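Local structure of AT-less polyketide synthase (Streptomyces platensis subsp. rosaceus, 4TKT) at residues 13-18 / 102-107; 39-44 / 67-72; 110-115 / 503-508; 212-217 / 361-366. The protein probably catalyses decarboxylative carbon-carbon bond formation in isomigrastatin assembly, as a ketosynthase domain of an AT-less type I polyketide synthase. All blocks are in the same frame, centred on the assembly; numbering follows the deposited sequence.

Overall arrangement
From the N terminus, strand 9-17 enters the large mixed sheet, and interaction 1 closes a loop by packing it against helix 93-109. Interaction 2 (39-44 / 67-72) lies wholly within that loop and folds a peripheral segment onto the body of the domain; the two meet where Arg17 approaches Asp71 and Gly72. Interaction 3 opens directly after helix 93-109, at 110-115, and spans almost 390 residues to reach 503-508 in the RhiE-like linker region. Its long loop encloses interaction 4, where the end of strand 208-214 meets the turn leading into helix 366-380. Interaction 4 also touches interactions 1 and 2, through Tyr18 with Leu362 and Leu70 with Leu215. No two loops cross.

Interaction 1. Residues 13-18 / 102-107; sequences GMAGRY and AHTTLE
Within the thiolase-type fold of the ketosynthase, Ala15 of strand 9-17 packs against Thr104 and Thr105 of helix 93-109, a strand-on-helix contact in the protein interior. The two axes come within 6.2 Å and run at 141° to each other, closer to antiparallel than parallel. The methyl of Ala15 points at the helix and faces two hydroxyls: its CB lies 3.1 Å from Thr104 OG1 and 3.2 Å from Thr105 OG1. Both hydroxyls are bonded back to the helix at Cys101 O, and Thr104 OG1 also to Gln100 O, which lets these polar atoms border a methyl. In Thr104 the hydroxyl sits between the backbone N and the carbonyl carbon (chi1 52°), which turns it toward the strand. Met14, modelled as selenomethionine, points the other way and packs on Ala372 and Leu375 of helix 366-380, so the strand separates two helices. Its backbone N bonds to Asp108 OD2. Strand 252-260 flanks strand 9-17 and pairs with it through backbone bonds at Gly13 and Ala15. At Gly13 a side chain would run into Thr105 O; instead the methyl CG2 of Thr105 settles 3.7 Å from Gly13 O.

Interaction 2. Residues 39-44 / 67-72; sequences TEIPAG and GGFLDG
Pro42 sets its CD over the centre of one face of the Phe69 ring, 3.5 Å from the centroid and 9° off the ring normal, a CH-pi contact; its own ring is tilted, CG being next nearest. The rim of the same ring meets two more residues: Ile41 CD1 comes to 3.5 Å from Phe69 CZ near the ring plane, and the hydroxyl of Thr39 approaches at the edge, its OG1 3.9 Å from Phe69 CD2. Phe69 CG stands anti to its own carbonyl carbon, beside the backbone N (chi1 -69°), which swings the ring back beside Gly67. A side chain on Gly67 would collide with Phe69 CE2, so the glycine makes room for the aromatic ring. The backbones are joined at Thr39 and Gly67 by reciprocal bonds: Thr39 N donates to Gly67 O at 3.1 Å and almost straight (174°), and Gly67 N donates to Thr39 O at 2.8 Å. Farther out, Arg45, Glu251 and Tyr222 of helix 220-227 also touch Phe69, and Tyr222 with Trp46 and His48 packs on Ile41. Gly68 is tied by backbone bonds to Pro249 and Glu251, while a buffer molecule (MES) lies close to Pro42 and accepts from Gly72 N. The pairing is an antiparallel hydrogen-bonded pair of the small two-stranded sheet 39-40 / 66-67, flanked by the Pro42-Phe69 CH-pi contact.

Interaction 3. Residues 110-115 / 503-508; sequences GYSRGA and GREAMT
The carboxylate of Glu505 meets Arg113 twice, once at its backbone and once over its guanidinium. Glu505 OE2 accepts from Arg113 N in a nearly straight bond (174°), though the modelled 2.4 Å is so short that the exact length is doubtful. The side chain of Arg113, bent at chi2 (127°) and chi3, folds back above the same carboxylate. The two flat groups are stacked, with planes 14° apart and Glu505 CD 3.5 Å above the guanidinium, offset toward its rim. The salt bridge from Arg113 NE to Glu505 OE2 is therefore long, at 3.7 Å, and acts through charge alone, since no N-H points at the oxygen. An alanine in place of Arg113 would probably leave the carboxylate without its opposite charge and uncover the side that the guanidinium overlies. Ser112, the N-cap of helix 113-121, offers its OG to Ala115 N in a weak bond and sets its CB 3.4 Å from Glu505 OE2. Behind it, Gly110 is the C-prime residue of a Schellman motif ending helix 93-109, and its O lies 3.3 Å from Gly503 CA, where a side chain would clash. The contact thus joins the ketosynthase to the RhiE-like linker region. A carboxylate at the first turn of a helix and over a guanidinium would probably be stabilised in its ionised form.

Interaction 4. Residues 212-217 / 361-366; sequences GVNLSV and HLESAA
Asn214, at the end of strand 208-214, points into the turn before helix 366-380, where Leu362, Glu363 and Ser364 receive it. Its CG stands anti to the backbone N (chi1 -176°), which carries the amide toward Glu363. The main acceptor for ND2 is Gly250 O; Asn214 ND2 also gives a weak bond, 3.2 Å and bent to 134°, to Glu363 OE1, with the amide and carboxylate planes 76° apart. Leu362 O lies near the same nitrogen but at a poor angle; it is instead satisfied by Ala365 N at 3.0 Å, and it also lies 3.1 Å from Asn214 CB. The second carboxylate oxygen of Glu363, OE2, bonds with Tyr139 OH, and OE1 has a weak, long ion pair with Lys221. A leucine in place of Asn214 would probably leave Gly250 O and Glu363 OE1 without this donor, in a buried setting. Ser364 OG donates to Val213 O at 2.9 Å, approaching from above the carbonyl plane, and rests 3.2 Å from Asn214 CB. Ala365 completes the contact, its CB 3.9 Å from Asn214 N. At Gly212 a side chain would collide with Ser364 O. Strand 208-214 is an inner strand of the large mixed sheet: Gly212 and Asn214 bond through their backbones to Gly254 and Gly252 of one neighbouring strand, and Val213 to Gly136 of the other. In this turn His361 touches Cys186 and meets the ring of His321, an arrangement consistent with the Cys-His-His active site of thiolase-fold ketosynthases.

Interaction 1. Residues 13-18 / 102-107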
loop_
_atom_site.group_PDB
_atom_site.type_symbol
_atom_site.label_atom_id
_atom_site.label_comp_id
_atom_site.label_asym_id
_atom_site.label_seq_id
_atom_site.Cartn_x
_atom_site.Cartn_y
_atom_site.Cartn_z
ATOM N N GLY A 13 0.086 1.541 -9.713
ATOM C CA GLY A 13 1.091 1.878 -8.722
ATOM C C GLY A 13 0.673 1.424 -7.340
ATOM O O GLY A 13 -0.518 1.357 -7.035
HETATM N N MSE A 14 1.647 1.109 -6.495
HETATM C CA MSE A 14 1.331 0.643 -5.153
HETATM C C MSE A 14 2.424 0.968 -4.147
HETATM O O MSE A 14 3.611 0.931 -4.466
HETATM C CB MSE A 14 1.077 -0.864 -5.164
HETATM C CG MSE A 14 0.433 -1.381 -3.892
HETATM SE SE MSE A 14 -0.133 -3.245 -4.020
HETATM C CE MSE A 14 -1.446 -3.229 -2.576
ATOM N N ALA A 15 2.007 1.288 -2.929
ATOM C CA ALA A 15 2.937 1.477 -1.827
ATOM C C ALA A 15 2.405 0.776 -0.588
ATOM O O ALA A 15 1.192 0.674 -0.395
ATOM C CB ALA A 15 3.155 2.946 -1.555
ATOM N N GLY A 16 3.315 0.289 0.247
ATOM C CA GLY A 16 2.928 -0.447 1.434
ATOM C C GLY A 16 3.955 -0.358 2.541
ATOM O O GLY A 16 5.157 -0.453 2.297
ATOM N N ARG A 17 3.473 -0.170 3.764
ATOM C CA ARG A 17 4.330 -0.117 4.939
ATOM C C ARG A 17 3.715 -0.976 6.036
ATOM O O ARG A 17 2.746 -0.580 6.684
ATOM C CB ARG A 17 4.515 1.325 5.407
ATOM C CG ARG A 17 5.481 1.494 6.562
ATOM C CD ARG A 17 5.681 2.967 6.878
ATOM N NE ARG A 17 6.456 3.173 8.097
ATOM C CZ ARG A 17 6.760 4.368 8.589
ATOM N NH1 ARG A 17 6.356 5.465 7.963
ATOM N NH2 ARG A 17 7.469 4.468 9.706
ATOM N N TYR A 18 4.290 -2.157 6.234
ATOM C CA TYR A 18 3.678 -3.194 7.054
ATOM C C TYR A 18 4.662 -3.677 8.120
ATOM O O TYR A 18 5.856 -3.395 8.018
ATOM C CB TYR A 18 3.205 -4.333 6.141
ATOM C CG TYR A 18 2.200 -3.848 5.119
ATOM C CD1 TYR A 18 1.137 -3.042 5.504
ATOM C CD2 TYR A 18 2.333 -4.157 3.771
ATOM C CE1 TYR A 18 0.221 -2.574 4.585
ATOM C CE2 TYR A 18 1.418 -3.690 2.838
ATOM C CZ TYR A 18 0.362 -2.899 3.256
ATOM O OH TYR A 18 -0.561 -2.420 2.353
ATOM N N ALA A 102 0.903 8.089 0.054
ATOM C CA ALA A 102 0.330 8.622 -1.176
ATOM C C ALA A 102 1.413 9.020 -2.172
ATOM O O ALA A 102 1.327 8.700 -3.358
ATOM C CB ALA A 102 -0.559 9.813 -0.870
ATOM N N HIS A 103 2.432 9.719 -1.688
ATOM C CA HIS A 103 3.514 10.165 -2.553
ATOM C C HIS A 103 4.288 8.984 -3.120
ATOM O O HIS A 103 4.557 8.932 -4.321
ATOM C CB HIS A 103 4.467 11.094 -1.804
ATOM C CG HIS A 103 5.562 11.643 -2.663
ATOM N ND1 HIS A 103 5.340 12.600 -3.629
ATOM C CD2 HIS A 103 6.884 11.353 -2.716
ATOM C CE1 HIS A 103 6.480 12.884 -4.234
ATOM N NE2 HIS A 103 7.431 12.141 -3.700
ATOM N N THR A 104 4.639 8.038 -2.253
ATOM C CA THR A 104 5.384 6.857 -2.679
ATOM C C THR A 104 4.619 6.074 -3.743
ATOM O O THR A 104 5.225 5.471 -4.627
ATOM C CB THR A 104 5.701 5.925 -1.493
ATOM O OG1 THR A 104 4.498 5.652 -0.771
ATOM C CG2 THR A 104 6.692 6.577 -0.553
ATOM N N THR A 105 3.290 6.098 -3.665
ATOM C CA THR A 105 2.463 5.380 -4.629
ATOM C C THR A 105 2.537 6.038 -6.002
ATOM O O THR A 105 2.579 5.354 -7.025
ATOM C CB THR A 105 0.988 5.305 -4.187
ATOM O OG1 THR A 105 0.907 4.810 -2.845
ATOM C CG2 THR A 105 0.206 4.377 -5.105
ATOM N N LEU A 106 2.554 7.366 -6.024
ATOM C CA LEU A 106 2.690 8.090 -7.281
ATOM C C LEU A 106 4.056 7.828 -7.904
ATOM O O LEU A 106 4.177 7.673 -9.118
ATOM C CB LEU A 106 2.480 9.590 -7.074
ATOM C CG LEU A 106 1.065 10.119 -7.319
ATOM C CD1 LEU A 106 0.071 9.565 -6.306
ATOM C CD2 LEU A 106 1.059 11.634 -7.302
ATOM N N GLU A 107 5.083 7.769 -7.066
ATOM C CA GLU A 107 6.433 7.535 -7.555
ATOM C C GLU A 107 6.581 6.114 -8.087
ATOM O O GLU A 107 7.289 5.887 -9.066
ATOM C CB GLU A 107 7.462 7.808 -6.458
ATOM C CG GLU A 107 7.617 9.287 -6.132
ATOM C CD GLU A 107 8.740 9.558 -5.150
ATOM O OE1 GLU A 107 8.852 8.817 -4.153
ATOM O OE2 GLU A 107 9.512 10.513 -5.378
#

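Interaction 2. Residues 39-44 / 67-72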
loop_
_atom_site.group_PDB
_atom_site.type_symbol
_atom_site.label_atom_id
_atom_site.label_comp_id
_atom_site.label_asym_id
_atom_site.label_seq_id
_atom_site.Cartn_x
_atom_site.Cartn_y
_atom_site.Cartn_z
ATOM N N THR A 39 5.582 -8.851 17.454
ATOM C CA THR A 39 6.459 -8.561 18.581
ATOM C C THR A 39 5.648 -8.090 19.781
ATOM O O THR A 39 4.441 -7.880 19.679
ATOM C CB THR A 39 7.499 -7.482 18.228
ATOM O OG1 THR A 39 6.825 -6.297 17.784
ATOM C CG2 THR A 39 8.428 -7.971 17.129
ATOM N N GLU A 40 6.317 -7.925 20.917
ATOM C CA GLU A 40 5.674 -7.357 22.091
ATOM C C GLU A 40 5.544 -5.852 21.923
ATOM O O GLU A 40 6.216 -5.262 21.077
ATOM C CB GLU A 40 6.455 -7.683 23.363
ATOM C CG GLU A 40 6.384 -9.140 23.775
ATOM C CD GLU A 40 6.840 -9.363 25.203
ATOM O OE1 GLU A 40 7.130 -8.363 25.896
ATOM O OE2 GLU A 40 6.907 -10.534 25.632
ATOM N N ILE A 41 4.676 -5.242 22.724
ATOM C CA ILE A 41 4.480 -3.798 22.690
ATOM C C ILE A 41 5.804 -3.070 22.897
ATOM O O ILE A 41 6.468 -3.267 23.915
ATOM C CB ILE A 41 3.489 -3.328 23.772
ATOM C CG1 ILE A 41 2.251 -4.225 23.810
ATOM C CG2 ILE A 41 3.104 -1.871 23.546
ATOM C CD1 ILE A 41 1.327 -4.039 22.639
ATOM N N PRO A 42 6.197 -2.234 21.924
ATOM C CA PRO A 42 7.431 -1.449 22.027
ATOM C C PRO A 42 7.396 -0.522 23.233
ATOM O O PRO A 42 6.411 0.190 23.420
ATOM C CB PRO A 42 7.454 -0.651 20.722
ATOM C CG PRO A 42 6.596 -1.424 19.787
ATOM C CD PRO A 42 5.516 -2.018 20.638
ATOM N N ALA A 43 8.460 -0.539 24.030
ATOM C CA ALA A 43 8.527 0.235 25.267
ATOM C C ALA A 43 8.306 1.732 25.050
ATOM O O ALA A 43 7.854 2.434 25.954
ATOM C CB ALA A 43 9.865 0.002 25.952
ATOM N N GLY A 44 8.631 2.215 23.855
ATOM C CA GLY A 44 8.458 3.619 23.529
ATOM C C GLY A 44 7.007 4.068 23.526
ATOM O O GLY A 44 6.695 5.168 23.979
ATOM N N GLY A 67 1.704 -7.410 19.103
ATOM C CA GLY A 67 1.170 -6.681 17.967
ATOM C C GLY A 67 2.117 -6.629 16.785
ATOM O O GLY A 67 3.313 -6.877 16.921
ATOM N N GLY A 68 1.570 -6.318 15.615
ATOM C CA GLY A 68 2.380 -6.062 14.438
ATOM C C GLY A 68 2.619 -4.571 14.366
ATOM O O GLY A 68 1.692 -3.801 14.114
ATOM N N PHE A 69 3.856 -4.152 14.603
ATOM C CA PHE A 69 4.144 -2.731 14.745
ATOM C C PHE A 69 5.037 -2.176 13.651
ATOM O O PHE A 69 5.971 -2.834 13.202
ATOM C CB PHE A 69 4.789 -2.459 16.104
ATOM C CG PHE A 69 3.855 -2.637 17.261
ATOM C CD1 PHE A 69 2.991 -1.621 17.630
ATOM C CD2 PHE A 69 3.835 -3.821 17.978
ATOM C CE1 PHE A 69 2.129 -1.779 18.691
ATOM C CE2 PHE A 69 2.977 -3.982 19.044
ATOM C CZ PHE A 69 2.120 -2.961 19.397
ATOM N N LEU A 70 4.734 -0.953 13.231
ATOM C CA LEU A 70 5.620 -0.202 12.356
ATOM C C LEU A 70 6.754 0.392 13.183
ATOM O O LEU A 70 6.707 0.370 14.413
ATOM C CB LEU A 70 4.856 0.903 11.627
ATOM C CG LEU A 70 3.696 0.460 10.736
ATOM C CD1 LEU A 70 3.163 1.638 9.941
ATOM C CD2 LEU A 70 4.130 -0.662 9.811
ATOM N N ASP A 71 7.772 0.921 12.514
ATOM C CA ASP A 71 8.855 1.601 13.214
ATOM C C ASP A 71 8.820 3.097 12.941
ATOM O O ASP A 71 8.673 3.526 11.795
ATOM C CB ASP A 71 10.213 1.025 12.815
ATOM C CG ASP A 71 10.450 -0.355 13.392
ATOM O OD1 ASP A 71 10.766 -0.448 14.598
ATOM O OD2 ASP A 71 10.325 -1.347 12.643
ATOM N N GLY A 72 8.944 3.885 14.004
ATOM C CA GLY A 72 8.982 5.332 13.892
ATOM C C GLY A 72 7.733 5.936 13.283
ATOM O O GLY A 72 7.805 6.618 12.262
#

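Interaction 3. Residues 110-115 / 503-508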
loop_
_atom_site.group_PDB
_atom_site.type_symbol
_atom_site.label_atom_id
_atom_site.label_comp_id
_atom_site.label_asym_id
_atom_site.label_seq_id
_atom_site.Cartn_x
_atom_site.Cartn_y
_atom_site.Cartn_z
ATOM N N GLY A 110 5.143 6.042 -11.395
ATOM C CA GLY A 110 5.912 6.798 -12.363
ATOM C C GLY A 110 5.182 8.057 -12.782
ATOM O O GLY A 110 5.216 8.451 -13.946
ATOM N N TYR A 111 4.518 8.689 -11.825
ATOM C CA TYR A 111 3.791 9.923 -12.088
ATOM C C TYR A 111 4.166 11.029 -11.118
ATOM O O TYR A 111 4.235 10.814 -9.910
ATOM C CB TYR A 111 2.283 9.687 -12.012
ATOM C CG TYR A 111 1.674 9.148 -13.282
ATOM C CD1 TYR A 111 1.339 9.999 -14.326
ATOM C CD2 TYR A 111 1.426 7.791 -13.434
ATOM C CE1 TYR A 111 0.780 9.513 -15.488
ATOM C CE2 TYR A 111 0.866 7.294 -14.593
ATOM C CZ TYR A 111 0.545 8.160 -15.617
ATOM O OH TYR A 111 -0.012 7.669 -16.774
ATOM N N SER A 112 4.412 12.216 -11.655
ATOM C CA SER A 112 4.470 13.409 -10.828
ATOM C C SER A 112 3.042 13.892 -10.616
ATOM O O SER A 112 2.126 13.437 -11.303
ATOM C CB SER A 112 5.322 14.495 -11.480
ATOM O OG SER A 112 4.744 14.928 -12.699
ATOM N N ARG A 113 2.851 14.799 -9.664
ATOM C CA ARG A 113 1.533 15.366 -9.395
ATOM C C ARG A 113 0.909 15.960 -10.655
ATOM O O ARG A 113 -0.221 15.628 -11.013
ATOM C CB ARG A 113 1.624 16.435 -8.307
ATOM C CG ARG A 113 1.311 15.931 -6.912
ATOM C CD ARG A 113 2.419 16.281 -5.941
ATOM N NE ARG A 113 2.827 17.675 -6.063
ATOM C CZ ARG A 113 3.965 18.156 -5.579
ATOM N NH1 ARG A 113 4.806 17.351 -4.942
ATOM N NH2 ARG A 113 4.268 19.438 -5.737
ATOM N N GLY A 114 1.657 16.828 -11.330
ATOM C CA GLY A 114 1.167 17.497 -12.521
ATOM C C GLY A 114 0.844 16.542 -13.650
ATOM O O GLY A 114 -0.180 16.681 -14.319
ATOM N N ALA A 115 1.720 15.567 -13.860
ATOM C CA ALA A 115 1.533 14.593 -14.925
ATOM C C ALA A 115 0.295 13.745 -14.666
ATOM O O ALA A 115 -0.485 13.474 -15.580
ATOM C CB ALA A 115 2.764 13.711 -15.061
ATOM N N GLY A 503 8.361 11.028 -14.268
ATOM C CA GLY A 503 7.692 10.421 -13.130
ATOM C C GLY A 503 8.147 10.921 -11.771
ATOM O O GLY A 503 7.817 10.328 -10.744
ATOM N N ARG A 504 8.911 12.007 -11.758
ATOM C CA ARG A 504 9.349 12.610 -10.504
ATOM C C ARG A 504 9.158 14.120 -10.528
ATOM O O ARG A 504 9.197 14.744 -11.590
ATOM C CB ARG A 504 10.816 12.279 -10.221
ATOM C CG ARG A 504 11.112 10.802 -10.006
ATOM C CD ARG A 504 10.440 10.267 -8.753
ATOM N NE ARG A 504 10.903 8.922 -8.417
ATOM C CZ ARG A 504 10.377 7.803 -8.906
ATOM N NH1 ARG A 504 9.367 7.858 -9.765
ATOM N NH2 ARG A 504 10.865 6.626 -8.539
ATOM N N GLU A 505 8.948 14.701 -9.351
ATOM C CA GLU A 505 8.837 16.150 -9.214
ATOM C C GLU A 505 10.209 16.800 -9.332
ATOM O O GLU A 505 11.168 16.357 -8.698
ATOM C CB GLU A 505 8.211 16.524 -7.870
ATOM C CG GLU A 505 6.978 15.722 -7.499
ATOM C CD GLU A 505 5.744 16.168 -8.250
ATOM O OE1 GLU A 505 5.763 17.281 -8.818
ATOM O OE2 GLU A 505 4.756 15.403 -8.268
ATOM N N ALA A 506 10.305 17.848 -10.140
ATOM C CA ALA A 506 11.545 18.607 -10.238
ATOM C C ALA A 506 11.706 19.496 -9.008
ATOM O O ALA A 506 11.030 20.515 -8.879
ATOM C CB ALA A 506 11.563 19.438 -11.508
HETATM N N MSE A 507 12.601 19.108 -8.106
HETATM C CA MSE A 507 12.755 19.817 -6.841
HETATM C C MSE A 507 14.006 20.695 -6.825
HETATM O O MSE A 507 14.670 20.859 -7.845
HETATM C CB MSE A 507 12.781 18.822 -5.680
HETATM C CG MSE A 507 11.594 17.866 -5.673
HETATM SE SE MSE A 507 11.483 16.755 -4.068
HETATM C CE MSE A 507 9.991 15.602 -4.595
ATOM N N THR A 508 14.318 21.253 -5.658
ATOM C CA THR A 508 15.357 22.273 -5.526
ATOM C C THR A 508 16.763 21.763 -5.834
ATOM O O THR A 508 17.387 22.196 -6.803
ATOM C CB THR A 508 15.353 22.873 -4.110
ATOM O OG1 THR A 508 14.042 23.362 -3.804
ATOM C CG2 THR A 508 16.349 24.012 -4.009
#

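Interaction 4. Residues 212-217 / 361-366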
loop_
_atom_site.group_PDB
_atom_site.type_symbol
_atom_site.label_atom_id
_atom_site.label_comp_id
_atom_site.label_asym_id
_atom_site.label_seq_id
_atom_site.Cartn_x
_atom_site.Cartn_y
_atom_site.Cartn_z
ATOM N N GLY A 212 -5.785 2.168 2.839
ATOM C CA GLY A 212 -6.191 2.156 4.229
ATOM C C GLY A 212 -5.022 2.417 5.158
ATOM O O GLY A 212 -3.865 2.214 4.795
ATOM N N VAL A 213 -5.327 2.877 6.363
ATOM C CA VAL A 213 -4.303 3.143 7.358
ATOM C C VAL A 213 -4.800 2.726 8.738
ATOM O O VAL A 213 -5.960 2.949 9.088
ATOM C CB VAL A 213 -3.894 4.635 7.366
ATOM C CG1 VAL A 213 -5.116 5.532 7.506
ATOM C CG2 VAL A 213 -2.883 4.917 8.468
ATOM N N ASN A 214 -3.923 2.097 9.511
ATOM C CA ASN A 214 -4.268 1.696 10.863
ATOM C C ASN A 214 -3.049 1.669 11.771
ATOM O O ASN A 214 -2.080 0.964 11.497
ATOM C CB ASN A 214 -4.941 0.326 10.848
ATOM C CG ASN A 214 -5.420 -0.097 12.219
ATOM O OD1 ASN A 214 -6.453 0.367 12.694
ATOM N ND2 ASN A 214 -4.670 -0.983 12.862
ATOM N N LEU A 215 -3.104 2.440 12.853
ATOM C CA LEU A 215 -2.002 2.496 13.806
ATOM C C LEU A 215 -2.469 2.168 15.218
ATOM O O LEU A 215 -3.643 2.337 15.552
ATOM C CB LEU A 215 -1.341 3.877 13.781
ATOM C CG LEU A 215 -0.738 4.313 12.444
ATOM C CD1 LEU A 215 -0.107 5.693 12.554
ATOM C CD2 LEU A 215 0.278 3.290 11.947
ATOM N N SER A 216 -1.542 1.695 16.044
ATOM C CA SER A 216 -1.834 1.416 17.444
ATOM C C SER A 216 -1.048 2.371 18.332
ATOM O O SER A 216 0.002 2.014 18.864
ATOM C CB SER A 216 -1.498 -0.036 17.794
ATOM O OG SER A 216 -2.268 -0.943 17.022
ATOM N N VAL A 217 -1.564 3.583 18.496
ATOM C CA VAL A 217 -0.815 4.644 19.161
ATOM C C VAL A 217 -1.192 4.816 20.631
ATOM O O VAL A 217 -0.555 5.578 21.357
ATOM C CB VAL A 217 -1.016 5.988 18.439
ATOM C CG1 VAL A 217 -0.812 5.816 16.940
ATOM C CG2 VAL A 217 -2.398 6.527 18.716
ATOM N N HIS A 361 -3.568 -8.605 12.603
ATOM C CA HIS A 361 -4.821 -8.041 12.114
ATOM C C HIS A 361 -4.716 -6.522 11.979
ATOM O O HIS A 361 -4.806 -5.789 12.968
ATOM C CB HIS A 361 -5.969 -8.423 13.055
ATOM C CG HIS A 361 -7.328 -8.062 12.539
ATOM N ND1 HIS A 361 -7.541 -7.565 11.271
ATOM C CD2 HIS A 361 -8.548 -8.129 13.124
ATOM C CE1 HIS A 361 -8.830 -7.341 11.097
ATOM N NE2 HIS A 361 -9.464 -7.674 12.208
ATOM N N LEU A 362 -4.530 -6.054 10.749
ATOM C CA LEU A 362 -4.322 -4.632 10.495
ATOM C C LEU A 362 -5.632 -3.857 10.483
ATOM O O LEU A 362 -5.643 -2.654 10.226
ATOM C CB LEU A 362 -3.579 -4.424 9.173
ATOM C CG LEU A 362 -2.057 -4.279 9.280
ATOM C CD1 LEU A 362 -1.441 -5.476 9.986
ATOM C CD2 LEU A 362 -1.433 -4.089 7.905
ATOM N N GLU A 363 -6.729 -4.555 10.760
ATOM C CA GLU A 363 -8.041 -3.931 10.883
ATOM C C GLU A 363 -8.413 -3.098 9.652
ATOM O O GLU A 363 -8.596 -3.644 8.565
ATOM C CB GLU A 363 -8.092 -3.085 12.159
ATOM C CG GLU A 363 -8.358 -3.928 13.405
ATOM C CD GLU A 363 -7.836 -3.305 14.685
ATOM O OE1 GLU A 363 -6.805 -2.600 14.635
ATOM O OE2 GLU A 363 -8.457 -3.530 15.748
ATOM N N SER A 364 -8.516 -1.782 9.814
ATOM C CA SER A 364 -8.944 -0.918 8.714
ATOM C C SER A 364 -7.977 -0.946 7.528
ATOM O O SER A 364 -8.321 -0.505 6.432
ATOM C CB SER A 364 -9.124 0.519 9.206
ATOM O OG SER A 364 -7.960 0.995 9.854
ATOM N N ALA A 365 -6.776 -1.473 7.747
ATOM C CA ALA A 365 -5.778 -1.581 6.687
ATOM C C ALA A 365 -5.519 -3.035 6.293
ATOM O O ALA A 365 -4.610 -3.317 5.516
ATOM C CB ALA A 365 -4.480 -0.918 7.119
ATOM N N ALA A 366 -6.318 -3.952 6.831
ATOM C CA ALA A 366 -6.115 -5.378 6.587
ATOM C C ALA A 366 -6.283 -5.730 5.115
ATOM O O ALA A 366 -5.579 -6.591 4.588
ATOM C CB ALA A 366 -7.074 -6.202 7.434
#